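Local coordinates for centrosomal protein of 192 kDa (Homo sapiens, PDB 6FVI), which acts as a centrosomal scaffold activating AURKA and PLK1, is required for mitotic centrosome maturation and bipolar spindle assembly and appears to regulate centriole duplication, here as its PapD-like domain 7, at residues T50-W55 with H120-P125; S59-Y64 with V74-Y79; P63-V68 with G109-F114. One frame throughout, in Å; residues are numbered along the deposited sequence. Where two conformers were deposited one is given.

Contact 1 of 3, residues T50-W55 with H120-P125; sequences TTDVKW and HPLKEP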
ATOM      1  N   THR A  50     -21.176  -4.856   1.869  1.00 18.15           N
ATOM      2  CA  THR A  50     -22.457  -4.482   1.293  1.00 20.46           C
ATOM      3  C   THR A  50     -22.659  -2.970   1.221  1.00 17.23           C
ATOM      4  O   THR A  50     -23.686  -2.520   0.712  1.00 21.31           O
ATOM      5  CB  THR A  50     -23.610  -5.068   2.127  1.00 26.66           C
ATOM      6  OG1 THR A  50     -23.529  -4.530   3.449  1.00 31.80           O
ATOM      7  CG2 THR A  50     -23.528  -6.599   2.179  1.00 30.08           C
ATOM      8  N   THR A  51     -21.677  -2.206   1.701  1.00 15.37           N
ATOM      9  CA  THR A  51     -21.791  -0.762   1.741  1.00 14.19           C
ATOM     10  C   THR A  51     -20.775  -0.128   0.802  1.00 12.16           C
ATOM     11  O   THR A  51     -19.784  -0.740   0.445  1.00 13.95           O
ATOM     12  CB  THR A  51     -21.512  -0.234   3.144  1.00 16.85           C
ATOM     13  OG1 THR A  51     -20.146  -0.524   3.484  1.00 18.59           O
ATOM     14  CG2 THR A  51     -22.479  -0.840   4.156  1.00 20.63           C
ATOM     15  N   ASP A  52     -21.059   1.096   0.397  1.00 12.05           N
ATOM     16  CA  ASP A  52     -20.128   1.909  -0.333  0.60 10.84           C
ATOM     17  C   ASP A  52     -19.004   2.389   0.585  1.00  9.52           C
ATOM     18  O   ASP A  52     -19.287   2.785   1.713  1.00 11.74           O
ATOM     19  CB  ASP A  52     -20.934   3.082  -0.818  0.60 11.96           C
ATOM     20  CG  ASP A  52     -20.400   3.676  -2.015  0.60 12.06           C
ATOM     21  OD1 ASP A  52     -19.355   3.212  -2.525  0.60 11.07           O
ATOM     22  OD2 ASP A  52     -21.043   4.650  -2.442  0.60 15.75           O
ATOM     23  N   VAL A  53     -17.740   2.321   0.134  1.00  8.50           N
ATOM     24  CA  VAL A  53     -16.600   2.620   0.963  1.00  8.29           C
ATOM     25  C   VAL A  53     -15.817   3.797   0.427  1.00  7.97           C
ATOM     26  O   VAL A  53     -15.415   3.821  -0.743  1.00 10.47           O
ATOM     27  CB  VAL A  53     -15.727   1.370   1.071  1.00  9.46           C
ATOM     28  CG1 VAL A  53     -14.343   1.667   1.622  1.00 11.12           C
ATOM     29  CG2 VAL A  53     -16.421   0.322   1.931  1.00 10.57           C
ATOM     30  N   LYS A  54     -15.542   4.759   1.296  1.00  7.41           N
ATOM     31  CA  LYS A  54     -14.630   5.868   1.001  0.50  8.07           C
ATOM     32  C   LYS A  54     -13.218   5.421   1.307  1.00  7.99           C
ATOM     33  O   LYS A  54     -12.970   4.937   2.405  1.00  9.70           O
ATOM     34  CB  LYS A  54     -14.931   7.074   1.892  0.50 10.14           C
ATOM     35  CG  LYS A  54     -13.799   8.117   1.907  0.50 12.22           C
ATOM     36  CD  LYS A  54     -13.722   8.875   0.611  0.50 11.65           C
ATOM     37  CE  LYS A  54     -12.335   9.455   0.352  0.50 16.47           C
ATOM     38  NZ  LYS A  54     -12.122  10.589   1.285  0.50 16.02           N
ATOM     39  N   TRP A  55     -12.292   5.628   0.375  1.00  7.97           N
ATOM     40  CA  TRP A  55     -10.914   5.214   0.571  1.00  8.14           C
ATOM     41  C   TRP A  55      -9.956   6.304   0.147  1.00  7.73           C
ATOM     42  O   TRP A  55     -10.263   7.129  -0.716  1.00  8.28           O
ATOM     43  CB  TRP A  55     -10.637   3.895  -0.185  1.00  8.62           C
ATOM     44  CG  TRP A  55     -10.780   4.006  -1.673  1.00  7.72           C
ATOM     45  CD1 TRP A  55     -11.913   3.811  -2.389  1.00  8.08           C
ATOM     46  CD2 TRP A  55      -9.764   4.343  -2.618  1.00  8.08           C
ATOM     47  NE1 TRP A  55     -11.677   4.033  -3.718  1.00  8.19           N
ATOM     48  CE2 TRP A  55     -10.362   4.348  -3.887  1.00  7.97           C
ATOM     49  CE3 TRP A  55      -8.380   4.611  -2.526  1.00  9.43           C
ATOM     50  CZ2 TRP A  55      -9.642   4.617  -5.052  1.00  9.29           C
ATOM     51  CZ3 TRP A  55      -7.680   4.863  -3.691  1.00 10.67           C
ATOM     52  CH2 TRP A  55      -8.311   4.877  -4.924  1.00 10.56           C
ATOM     53  N   HIS A 120     -13.402   3.605   5.060  1.00  8.87           N
ATOM     54  CA  HIS A 120     -14.531   3.466   5.946  1.00  9.20           C
ATOM     55  C   HIS A 120     -15.782   3.420   5.109  1.00  8.91           C
ATOM     56  O   HIS A 120     -15.816   3.982   4.013  1.00  9.58           O
ATOM     57  CB  HIS A 120     -14.617   4.606   6.976  1.00 10.18           C
ATOM     58  CG  HIS A 120     -14.635   5.976   6.375  1.00 11.17           C
ATOM     59  ND1 HIS A 120     -13.505   6.753   6.232  1.00 15.57           N
ATOM     60  CD2 HIS A 120     -15.659   6.693   5.864  1.00 12.22           C
ATOM     61  CE1 HIS A 120     -13.837   7.897   5.654  1.00 18.14           C
ATOM     62  NE2 HIS A 120     -15.142   7.900   5.455  1.00 15.77           N
ATOM     63  N   PRO A 121     -16.865   2.849   5.627  1.00  9.08           N
ATOM     64  CA  PRO A 121     -18.132   2.946   4.916  1.00  9.52           C
ATOM     65  C   PRO A 121     -18.544   4.410   4.823  1.00  9.69           C
ATOM     66  O   PRO A 121     -18.404   5.160   5.785  1.00 10.75           O
ATOM     67  CB  PRO A 121     -19.103   2.140   5.796  1.00 10.60           C
ATOM     68  CG  PRO A 121     -18.226   1.275   6.647  1.00 11.90           C
ATOM     69  CD  PRO A 121     -17.013   2.122   6.901  1.00 10.04           C
ATOM     70  N   LEU A 122     -19.059   4.813   3.670  1.00 10.83           N
ATOM     71  CA  LEU A 122     -19.420   6.189   3.441  1.00 11.93           C
ATOM     72  C   LEU A 122     -20.273   6.743   4.553  1.00 13.12           C
ATOM     73  O   LEU A 122     -20.054   7.887   4.993  1.00 16.42           O
ATOM     74  CB  LEU A 122     -20.173   6.308   2.108  1.00 12.81           C
ATOM     75  CG  LEU A 122     -20.631   7.693   1.726  1.00 15.33           C
ATOM     76  CD1 LEU A 122     -19.486   8.691   1.547  1.00 18.41           C
ATOM     77  CD2 LEU A 122     -21.422   7.564   0.454  1.00 17.34           C
ATOM     78  N   LYS A 123     -21.247   5.957   5.000  1.00 12.44           N
ATOM     79  CA  LYS A 123     -22.190   6.417   6.020  1.00 15.09           C
ATOM     80  C   LYS A 123     -21.723   6.227   7.457  1.00 14.82           C
ATOM     81  O   LYS A 123     -22.446   6.573   8.381  1.00 18.56           O
ATOM     82  CB  LYS A 123     -23.547   5.718   5.841  1.00 19.19           C
ATOM     83  CG  LYS A 123     -24.221   5.913   4.492  1.00 22.73           C
ATOM     84  CD  LYS A 123     -25.551   5.162   4.442  1.00 28.53           C
ATOM     85  CE  LYS A 123     -26.203   5.187   3.071  1.00 34.74           C
ATOM     86  N   GLU A 124     -20.534   5.656   7.652  1.00 12.94           N
ATOM     87  CA  GLU A 124     -20.032   5.438   9.023  0.50 13.88           C
ATOM     88  C   GLU A 124     -18.558   5.780   9.045  1.00 11.37           C
ATOM     89  O   GLU A 124     -17.646   4.926   9.106  1.00 11.80           O
ATOM     90  CB  GLU A 124     -20.320   4.048   9.567  0.50 13.26           C
ATOM     91  CG  GLU A 124     -21.639   3.418   9.162  0.50 17.75           C
ATOM     92  CD  GLU A 124     -21.600   1.923   9.351  0.50 16.18           C
ATOM     93  OE1 GLU A 124     -21.480   1.199   8.347  0.50 17.51           O
ATOM     94  OE2 GLU A 124     -21.638   1.467  10.510  0.50 19.51           O
ATOM     95  N   PRO A 125     -18.292   7.080   9.048  1.00 12.81           N
ATOM     96  CA  PRO A 125     -16.911   7.515   8.967  1.00 13.39           C
ATOM     97  C   PRO A 125     -16.054   7.112  10.147  1.00 11.82           C
ATOM     98  O   PRO A 125     -14.840   7.089  10.024  1.00 13.54           O
ATOM     99  CB  PRO A 125     -17.000   9.035   8.819  1.00 17.24           C
ATOM    100  CG  PRO A 125     -18.377   9.397   9.225  1.00 20.75           C
ATOM    101  CD  PRO A 125     -19.228   8.213   8.952  1.00 14.69           C
TER
HETATM  102  O   HOH W   1     -21.788   3.280   3.858  1.00 24.38           O
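The H120 imidazole has K54 over one face: K54 CB makes a CH-pi contact 4.0 Å from the ring centroid, 28° off the normal. On the opposite face the O of P125 lies above the plane, displaced toward the rim. The two residues belong to antiparallel strands 53-66 and 109-121 of a PapD-like (ASH) domain, an immunoglobulin-like beta sandwich. K54 CG stands anti to the backbone N (chi1 165°), which sets it beside CE1 and NE2 of the imidazole. The backbones make a hydrogen-bonded pair, K54 N to H120 O at 2.8 Å and H120 N to K54 O at 3.0 Å. V53 and P121 follow as a non-hydrogen-bonded pair, a position that suits proline, which has no N-H; their side chains diverge. T51 OG1 rests 3.7 Å from P121 CB. V53 and W55 pack against strand 39-47 and C119. Beyond the pair the second strand leaves through a type I turn, P121 to E124, closed by E124 N to P121 O. L122 N, inside that turn, gives D52 O an almost straight bond of 2.8 Å (172°), and a water that accepts from K123 N donates weakly to the same oxygen.

Contact 2 of 3, residues S59-Y64 with V74-Y79; sequences SLAPPY and VFRATY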
ATOM      1  N   SER A  59       1.140   7.951   1.594  1.00 13.07           N
ATOM      2  CA  SER A  59       2.460   7.441   1.905  1.00 11.60           C
ATOM      3  C   SER A  59       2.740   7.746   3.350  1.00 12.43           C
ATOM      4  O   SER A  59       2.367   8.794   3.877  1.00 16.56           O
ATOM      5  CB  SER A  59       3.530   8.043   1.029  1.00 14.88           C
ATOM      6  OG  SER A  59       3.489   9.459   1.060  1.00 20.14           O
ATOM      7  N   LEU A  60       3.480   6.864   3.981  0.70 11.51           N
ATOM      8  CA  LEU A  60       3.753   7.059   5.396  0.70 13.50           C
ATOM      9  C   LEU A  60       4.966   7.929   5.679  0.70 12.22           C
ATOM     10  O   LEU A  60       5.081   8.504   6.748  0.70 14.88           O
ATOM     11  CB  LEU A  60       3.764   5.712   6.103  0.70 19.23           C
ATOM     12  CG  LEU A  60       2.409   4.986   5.902  0.70 21.14           C
ATOM     13  CD1 LEU A  60       2.483   3.630   6.568  0.70 25.72           C
ATOM     14  CD2 LEU A  60       1.192   5.791   6.373  0.70 24.94           C
ATOM     15  N   ALA A  61       5.869   7.995   4.709  1.00 10.95           N
ATOM     16  CA  ALA A  61       7.070   8.840   4.753  1.00 10.70           C
ATOM     17  C   ALA A  61       7.615   8.822   3.339  1.00  9.98           C
ATOM     18  O   ALA A  61       7.239   7.955   2.539  1.00  9.60           O
ATOM     19  CB  ALA A  61       8.093   8.286   5.713  1.00 12.42           C
ATOM     20  N   PRO A  62       8.548   9.719   3.033  1.00 10.80           N
ATOM     21  CA  PRO A  62       9.121   9.735   1.682  1.00 10.41           C
ATOM     22  C   PRO A  62       9.852   8.433   1.384  1.00  8.76           C
ATOM     23  O   PRO A  62      10.203   7.679   2.285  1.00  9.08           O
ATOM     24  CB  PRO A  62      10.085  10.928   1.715  1.00 12.46           C
ATOM     25  CG  PRO A  62       9.463  11.835   2.734  1.00 16.45           C
ATOM     26  CD  PRO A  62       8.994  10.889   3.809  1.00 14.55           C
ATOM     27  N   PRO A  63      10.125   8.163   0.122  1.00  7.87           N
ATOM     28  CA  PRO A  63      10.887   6.950  -0.190  1.00  7.15           C
ATOM     29  C   PRO A  63      12.205   6.921   0.531  1.00  6.67           C
ATOM     30  O   PRO A  63      12.856   7.962   0.681  1.00  7.90           O
ATOM     31  CB  PRO A  63      11.113   7.065  -1.712  1.00  8.00           C
ATOM     32  CG  PRO A  63      10.062   8.016  -2.192  1.00  9.94           C
ATOM     33  CD  PRO A  63       9.884   8.979  -1.084  1.00  9.09           C
ATOM     34  N   TYR A  64      12.611   5.737   0.933  1.00  6.43           N
ATOM     35  CA  TYR A  64      13.918   5.514   1.491  1.00  6.56           C
ATOM     36  C   TYR A  64      14.750   4.749   0.496  1.00  6.50           C
ATOM     37  O   TYR A  64      14.252   3.862  -0.217  1.00  7.25           O
ATOM     38  CB  TYR A  64      13.852   4.825   2.877  1.00  7.46           C
ATOM     39  CG  TYR A  64      13.203   3.473   2.907  1.00  7.65           C
ATOM     40  CD1 TYR A  64      11.814   3.343   2.984  1.00  7.82           C
ATOM     41  CD2 TYR A  64      13.948   2.315   2.892  1.00  8.24           C
ATOM     42  CE1 TYR A  64      11.213   2.104   3.040  1.00  8.25           C
ATOM     43  CE2 TYR A  64      13.370   1.068   2.940  1.00  8.69           C
ATOM     44  CZ  TYR A  64      11.984   0.970   3.031  1.00  8.68           C
ATOM     45  OH  TYR A  64      11.369  -0.255   3.076  1.00 10.17           O
ATOM     46  N   VAL A  74      21.168   4.825   4.397  1.00  7.90           N
ATOM     47  CA  VAL A  74      19.878   4.939   3.737  1.00  7.50           C
ATOM     48  C   VAL A  74      19.426   6.388   3.830  1.00  7.53           C
ATOM     49  O   VAL A  74      19.430   6.995   4.907  1.00  9.59           O
ATOM     50  CB  VAL A  74      18.875   3.988   4.384  1.00  7.86           C
ATOM     51  CG1 VAL A  74      17.496   4.159   3.783  1.00  9.00           C
ATOM     52  CG2 VAL A  74      19.307   2.555   4.198  1.00  9.79           C
ATOM     53  N   PHE A  75      19.040   6.954   2.682  1.00  6.76           N
ATOM     54  CA  PHE A  75      18.594   8.338   2.592  1.00  7.28           C
ATOM     55  C   PHE A  75      17.090   8.394   2.360  1.00  7.05           C
ATOM     56  O   PHE A  75      16.459   7.387   2.052  1.00  8.09           O
ATOM     57  CB  PHE A  75      19.311   9.046   1.455  1.00  8.00           C
ATOM     58  CG  PHE A  75      20.797   9.070   1.629  1.00  8.95           C
ATOM     59  CD1 PHE A  75      21.409   9.654   2.725  1.00 12.81           C
ATOM     60  CD2 PHE A  75      21.581   8.442   0.737  1.00 13.30           C
ATOM     61  CE1 PHE A  75      22.778   9.630   2.873  1.00 13.40           C
ATOM     62  CE2 PHE A  75      22.951   8.432   0.859  1.00 15.44           C
ATOM     63  CZ  PHE A  75      23.531   9.021   1.938  1.00 13.05           C
ATOM     64  N   ARG A  76      16.527   9.582   2.525  1.00  7.40           N
ATOM     65  CA  ARG A  76      15.168   9.856   2.068  1.00  7.54           C
ATOM     66  C   ARG A  76      15.215  10.620   0.760  1.00  7.85           C
ATOM     67  O   ARG A  76      15.950  11.614   0.632  1.00  9.05           O
ATOM     68  CB  ARG A  76      14.395  10.677   3.084  1.00  9.22           C
ATOM     69  CG  ARG A  76      14.045   9.977   4.361  1.00  9.92           C
ATOM     70  CD  ARG A  76      12.910   8.986   4.232  1.00 10.20           C
ATOM     71  NE  ARG A  76      12.526   8.495   5.556  1.00 10.81           N
ATOM     72  CZ  ARG A  76      11.763   7.443   5.778  1.00  9.99           C
ATOM     73  NH1 ARG A  76      11.248   6.782   4.779  1.00  9.63           N
ATOM     74  NH2 ARG A  76      11.510   7.056   7.016  1.00 11.31           N
ATOM     75  N   ALA A  77      14.436  10.187  -0.225  1.00  7.67           N
ATOM     76  CA  ALA A  77      14.336  10.957  -1.459  1.00  7.94           C
ATOM     77  C   ALA A  77      13.605  12.266  -1.181  1.00  8.32           C
ATOM     78  O   ALA A  77      12.719  12.332  -0.324  1.00 10.07           O
ATOM     79  CB  ALA A  77      13.608  10.175  -2.522  1.00  8.22           C
ATOM     80  N   THR A  78      13.938  13.290  -1.962  1.00  8.78           N
ATOM     81  CA  THR A  78      13.307  14.614  -1.836  1.00  9.68           C
ATOM     82  C   THR A  78      12.173  14.786  -2.864  1.00 10.60           C
ATOM     83  O   THR A  78      11.650  15.880  -3.027  1.00 13.73           O
ATOM     84  CB  THR A  78      14.339  15.715  -2.036  1.00 10.64           C
ATOM     85  OG1 THR A  78      14.882  15.561  -3.351  1.00 10.78           O
ATOM     86  CG2 THR A  78      15.427  15.634  -0.986  1.00 11.71           C
ATOM     87  N   TYR A  79      11.818  13.711  -3.546  1.00  9.99           N
ATOM     88  CA  TYR A  79      10.796  13.717  -4.575  1.00 10.41           C
ATOM     89  C   TYR A  79      10.031  12.400  -4.489  1.00  9.51           C
ATOM     90  O   TYR A  79      10.449  11.443  -3.855  1.00  9.92           O
ATOM     91  CB  TYR A  79      11.451  13.899  -5.966  1.00 11.11           C
ATOM     92  CG  TYR A  79      12.369  12.763  -6.348  1.00  9.72           C
ATOM     93  CD1 TYR A  79      13.702  12.730  -5.942  1.00  9.46           C
ATOM     94  CD2 TYR A  79      11.902  11.683  -7.099  1.00 10.01           C
ATOM     95  CE1 TYR A  79      14.530  11.648  -6.272  1.00  9.52           C
ATOM     96  CE2 TYR A  79      12.709  10.621  -7.437  1.00  9.48           C
ATOM     97  CZ  TYR A  79      14.024  10.615  -7.037  1.00  9.24           C
ATOM     98  OH  TYR A  79      14.804   9.579  -7.424  1.00 10.50           O
TER
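P63 and A77 form the close-packed part of this contact: A77 N donates to P63 O at 2.9 Å, and P63 CB meets A77 CB at 4.1 Å, while P63 CG and CD rest on Y79 O. Next to it R76 folds back over the chain. Its bend at chi2 (-75°) lays CD beside the carbonyl oxygens of P62 and P63, and the guanidinium reaches P62 O through NH1 at 2.8 Å. That bond is bent at the hydrogen (133°). A61 CB covers one guanidinium face, 3.6 Å from NH1 and set toward the rim, with P62 O at the edge. P63 is buried, whereas R76 and V74 lie exposed on the solvent side. There V74 CG1 meets Y64 CB at 3.8 Å and lies at the edge of the Y64 ring; R76 NH1 comes near Y64 CB and CD1, the ring and guanidinium planes 89° apart. Y64 and R76 face each other as an antiparallel non-hydrogen-bonded pair, strand 75-76 returning along the end of strand 53-66 as a beta hairpin. F75 bonds V65 through the backbone on this side, whereas Y64 pairs with A112 of strand 109-121 on the other, leaving strand 53-66 between the two.

Contact 3 of 3, residues P63-V68 with G109-F114; sequences PYVKGV and GDYAQF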
ATOM      1  N   PRO A  63      10.125   8.163   0.122  1.00  7.87           N
ATOM      2  CA  PRO A  63      10.887   6.950  -0.190  1.00  7.15           C
ATOM      3  C   PRO A  63      12.205   6.921   0.531  1.00  6.67           C
ATOM      4  O   PRO A  63      12.856   7.962   0.681  1.00  7.90           O
ATOM      5  CB  PRO A  63      11.113   7.065  -1.712  1.00  8.00           C
ATOM      6  CG  PRO A  63      10.062   8.016  -2.192  1.00  9.94           C
ATOM      7  CD  PRO A  63       9.884   8.979  -1.084  1.00  9.09           C
ATOM      8  N   TYR A  64      12.611   5.737   0.933  1.00  6.43           N
ATOM      9  CA  TYR A  64      13.918   5.514   1.491  1.00  6.56           C
ATOM     10  C   TYR A  64      14.750   4.749   0.496  1.00  6.50           C
ATOM     11  O   TYR A  64      14.252   3.862  -0.217  1.00  7.25           O
ATOM     12  CB  TYR A  64      13.852   4.825   2.877  1.00  7.46           C
ATOM     13  CG  TYR A  64      13.203   3.473   2.907  1.00  7.65           C
ATOM     14  CD1 TYR A  64      11.814   3.343   2.984  1.00  7.82           C
ATOM     15  CD2 TYR A  64      13.948   2.315   2.892  1.00  8.24           C
ATOM     16  CE1 TYR A  64      11.213   2.104   3.040  1.00  8.25           C
ATOM     17  CE2 TYR A  64      13.370   1.068   2.940  1.00  8.69           C
ATOM     18  CZ  TYR A  64      11.984   0.970   3.031  1.00  8.68           C
ATOM     19  OH  TYR A  64      11.369  -0.255   3.076  1.00 10.17           O
ATOM     20  N   VAL A  65      16.033   5.123   0.380  1.00  6.42           N
ATOM     21  CA  VAL A  65      16.840   4.716  -0.748  1.00  6.66           C
ATOM     22  C   VAL A  65      18.220   4.301  -0.272  1.00  7.32           C
ATOM     23  O   VAL A  65      18.891   5.037   0.460  1.00  7.85           O
ATOM     24  CB  VAL A  65      16.953   5.841  -1.787  1.00  7.42           C
ATOM     25  CG1 VAL A  65      17.507   5.293  -3.093  1.00  8.36           C
ATOM     26  CG2 VAL A  65      15.600   6.499  -2.008  1.00  8.04           C
ATOM     27  N   LYS A  66      18.668   3.146  -0.732  0.50  9.18           N
ATOM     28  CA  LYS A  66      19.985   2.654  -0.356  0.50 10.32           C
ATOM     29  C   LYS A  66      20.794   2.495  -1.629  0.50 10.35           C
ATOM     30  O   LYS A  66      20.275   2.387  -2.748  0.50 10.06           O
ATOM     31  CB  LYS A  66      19.878   1.345   0.441  0.50 13.82           C
ATOM     32  CG  LYS A  66      19.385   0.142  -0.337  0.50 13.78           C
ATOM     33  CD  LYS A  66      19.200  -1.112   0.508  0.50 18.73           C
ATOM     34  CE  LYS A  66      18.255  -2.062  -0.217  0.50 22.97           C
ATOM     35  NZ  LYS A  66      17.577  -3.068   0.648  0.50 29.04           N
ATOM     36  N   GLY A  67      22.103   2.483  -1.447  1.00 11.18           N
ATOM     37  CA  GLY A  67      22.976   2.341  -2.584  1.00 11.41           C
ATOM     38  C   GLY A  67      23.082   3.567  -3.440  1.00 10.59           C
ATOM     39  O   GLY A  67      23.464   3.465  -4.603  1.00 12.72           O
ATOM     40  N   VAL A  68      22.798   4.735  -2.886  1.00 10.46           N
ATOM     41  CA  VAL A  68      22.943   5.950  -3.635  1.00 11.33           C
ATOM     42  C   VAL A  68      24.420   6.345  -3.797  1.00 10.89           C
ATOM     43  O   VAL A  68      24.808   6.904  -4.801  1.00 13.11           O
ATOM     44  CB  VAL A  68      22.163   7.071  -2.950  1.00 12.48           C
ATOM     45  CG1 VAL A  68      22.446   8.413  -3.567  1.00 15.19           C
ATOM     46  CG2 VAL A  68      20.667   6.771  -2.985  1.00 13.00           C
ATOM     47  N   GLY A 109      19.855   3.686  -7.288  0.50 13.68           N
ATOM     48  CA  GLY A 109      19.549   3.419  -5.944  0.50 12.64           C
ATOM     49  C   GLY A 109      18.515   2.350  -5.899  0.50 10.29           C
ATOM     50  O   GLY A 109      17.869   2.035  -6.905  0.50 11.05           O
ATOM     51  N   ASP A 110      18.343   1.834  -4.684  1.00  9.84           N
ATOM     52  CA  ASP A 110      17.335   0.830  -4.408  1.00  8.89           C
ATOM     53  C   ASP A 110      16.307   1.496  -3.501  1.00  7.59           C
ATOM     54  O   ASP A 110      16.612   1.858  -2.367  1.00  8.26           O
ATOM     55  CB  ASP A 110      17.975  -0.379  -3.764  1.00 11.46           C
ATOM     56  CG  ASP A 110      17.062  -1.555  -3.691  1.00 14.44           C
ATOM     57  OD1 ASP A 110      15.882  -1.420  -4.037  1.00 18.09           O
ATOM     58  OD2 ASP A 110      17.545  -2.631  -3.284  1.00 21.33           O
ATOM     59  N   TYR A 111      15.120   1.711  -4.065  1.00  7.32           N
ATOM     60  CA  TYR A 111      14.076   2.551  -3.486  1.00  6.85           C
ATOM     61  C   TYR A 111      12.974   1.720  -2.846  1.00  6.81           C
ATOM     62  O   TYR A 111      12.609   0.663  -3.383  1.00  7.90           O
ATOM     63  CB  TYR A 111      13.399   3.350  -4.612  1.00  7.01           C
ATOM     64  CG  TYR A 111      14.270   4.366  -5.308  1.00  7.40           C
ATOM     65  CD1 TYR A 111      15.310   3.989  -6.159  1.00  8.61           C
ATOM     66  CD2 TYR A 111      14.031   5.717  -5.147  1.00  7.97           C
ATOM     67  CE1 TYR A 111      16.068   4.928  -6.813  1.00  9.49           C
ATOM     68  CE2 TYR A 111      14.787   6.661  -5.827  1.00  9.04           C
ATOM     69  CZ  TYR A 111      15.816   6.255  -6.655  1.00  9.60           C
ATOM     70  OH  TYR A 111      16.535   7.213  -7.304  1.00 11.63           O
ATOM     71  N   ALA A 112      12.381   2.240  -1.784  1.00  6.12           N
ATOM     72  CA  ALA A 112      11.200   1.603  -1.234  1.00  6.54           C
ATOM     73  C   ALA A 112      10.384   2.654  -0.514  1.00  6.53           C
ATOM     74  O   ALA A 112      10.867   3.732  -0.176  1.00  6.68           O
ATOM     75  CB  ALA A 112      11.563   0.444  -0.320  1.00  7.69           C
ATOM     76  N   GLN A 113       9.122   2.316  -0.246  1.00  6.63           N
ATOM     77  CA  GLN A 113       8.243   3.244   0.436  1.00  6.90           C
ATOM     78  C   GLN A 113       7.054   2.479   1.001  1.00  7.27           C
ATOM     79  O   GLN A 113       6.505   1.594   0.339  1.00  8.25           O
ATOM     80  CB  GLN A 113       7.759   4.339  -0.515  1.00  7.20           C
ATOM     81  CG  GLN A 113       7.091   5.508   0.184  1.00  7.80           C
ATOM     82  CD  GLN A 113       6.736   6.605  -0.792  1.00  7.96           C
ATOM     83  OE1 GLN A 113       6.511   6.359  -1.981  1.00  8.39           O
ATOM     84  NE2 GLN A 113       6.654   7.813  -0.278  1.00  8.79           N
ATOM     85  N   PHE A 114       6.645   2.864   2.207  1.00  7.55           N
ATOM     86  CA  PHE A 114       5.458   2.327   2.836  1.00  7.73           C
ATOM     87  C   PHE A 114       4.265   3.232   2.622  1.00  8.39           C
ATOM     88  O   PHE A 114       4.389   4.451   2.720  1.00  8.97           O
ATOM     89  CB  PHE A 114       5.691   2.148   4.346  1.00  8.34           C
ATOM     90  CG  PHE A 114       6.691   1.070   4.672  1.00  8.83           C
ATOM     91  CD1 PHE A 114       6.324  -0.282   4.549  1.00 10.83           C
ATOM     92  CD2 PHE A 114       7.986   1.368   5.042  1.00  9.36           C
ATOM     93  CE1 PHE A 114       7.243  -1.290   4.826  1.00 12.39           C
ATOM     94  CE2 PHE A 114       8.877   0.362   5.348  1.00 11.05           C
ATOM     95  CZ  PHE A 114       8.514  -0.958   5.254  1.00 12.50           C
TER
HETATM   96  O   HOH W   2      15.273   1.116  -0.067  1.00 11.78           O
HETATM   97  O   HOH W   3      16.455  -4.233  -1.582  1.00 37.69           O
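V65 CG1, anti to the backbone N (chi1 -166°), stands over the centre of the Y111 ring, 3.8 Å from the centroid and 2° off the normal, while CG2 touches Y111 CD2. On the other sheet face A112 CB lies under the Y64 ring, 3.4 Å from CZ. Y64 OH reaches F114 CE2 at 3.4 Å; these two rings are near parallel (21°) but slid apart. An alanine at Y64 would probably leave the A112 methyl without the ring over it and F114 CE2 without its neighbour. K66 and D110 run side by side on the Y64 face: their salt bridge is long, NZ to OD2 4.0 Å, and a water links them, accepting from K66 NZ and donating to D110 OD2. The backbones beneath form an antiparallel ladder between strands of the PapD-like sandwich, with hydrogen-bonded pairs Y64/A112 and K66/D110 flanking the non-hydrogen-bonded V65/Y111. At G109 a beta carbon would run into V65 CG1. Further out, Y111 OH bonds G107 O and Y79 OH, which would hold the ring in place beneath V65, and F103 meets that ring edge-to-face. The Q113 side chain lies beside the P63 ring, its NE2 3.5 Å from P63 CD and bonded to A61 O.

From the N terminus, the chain enters strand 53-66 at contact 1, runs its length to residues 59-68, and there joins contacts 2 and 3, which share P63 and Y64. Contact 2 closes the shortest loop, the hairpin through strand 75-76. Contact 3 closes a longer one, bringing the chain back through strands 82-91 and 96-103 to the start of strand 109-121; residues 74-79 fall inside it. Contact 1 encloses both, pairing the beginning of strand 53-66 with the end of strand 109-121. Contacts 1 and 3 thus secure the same strand pair at places whose centres are about 34 Å apart, on opposite sides of the domain centre, whereas those of contacts 2 and 3 are about 7 Å apart.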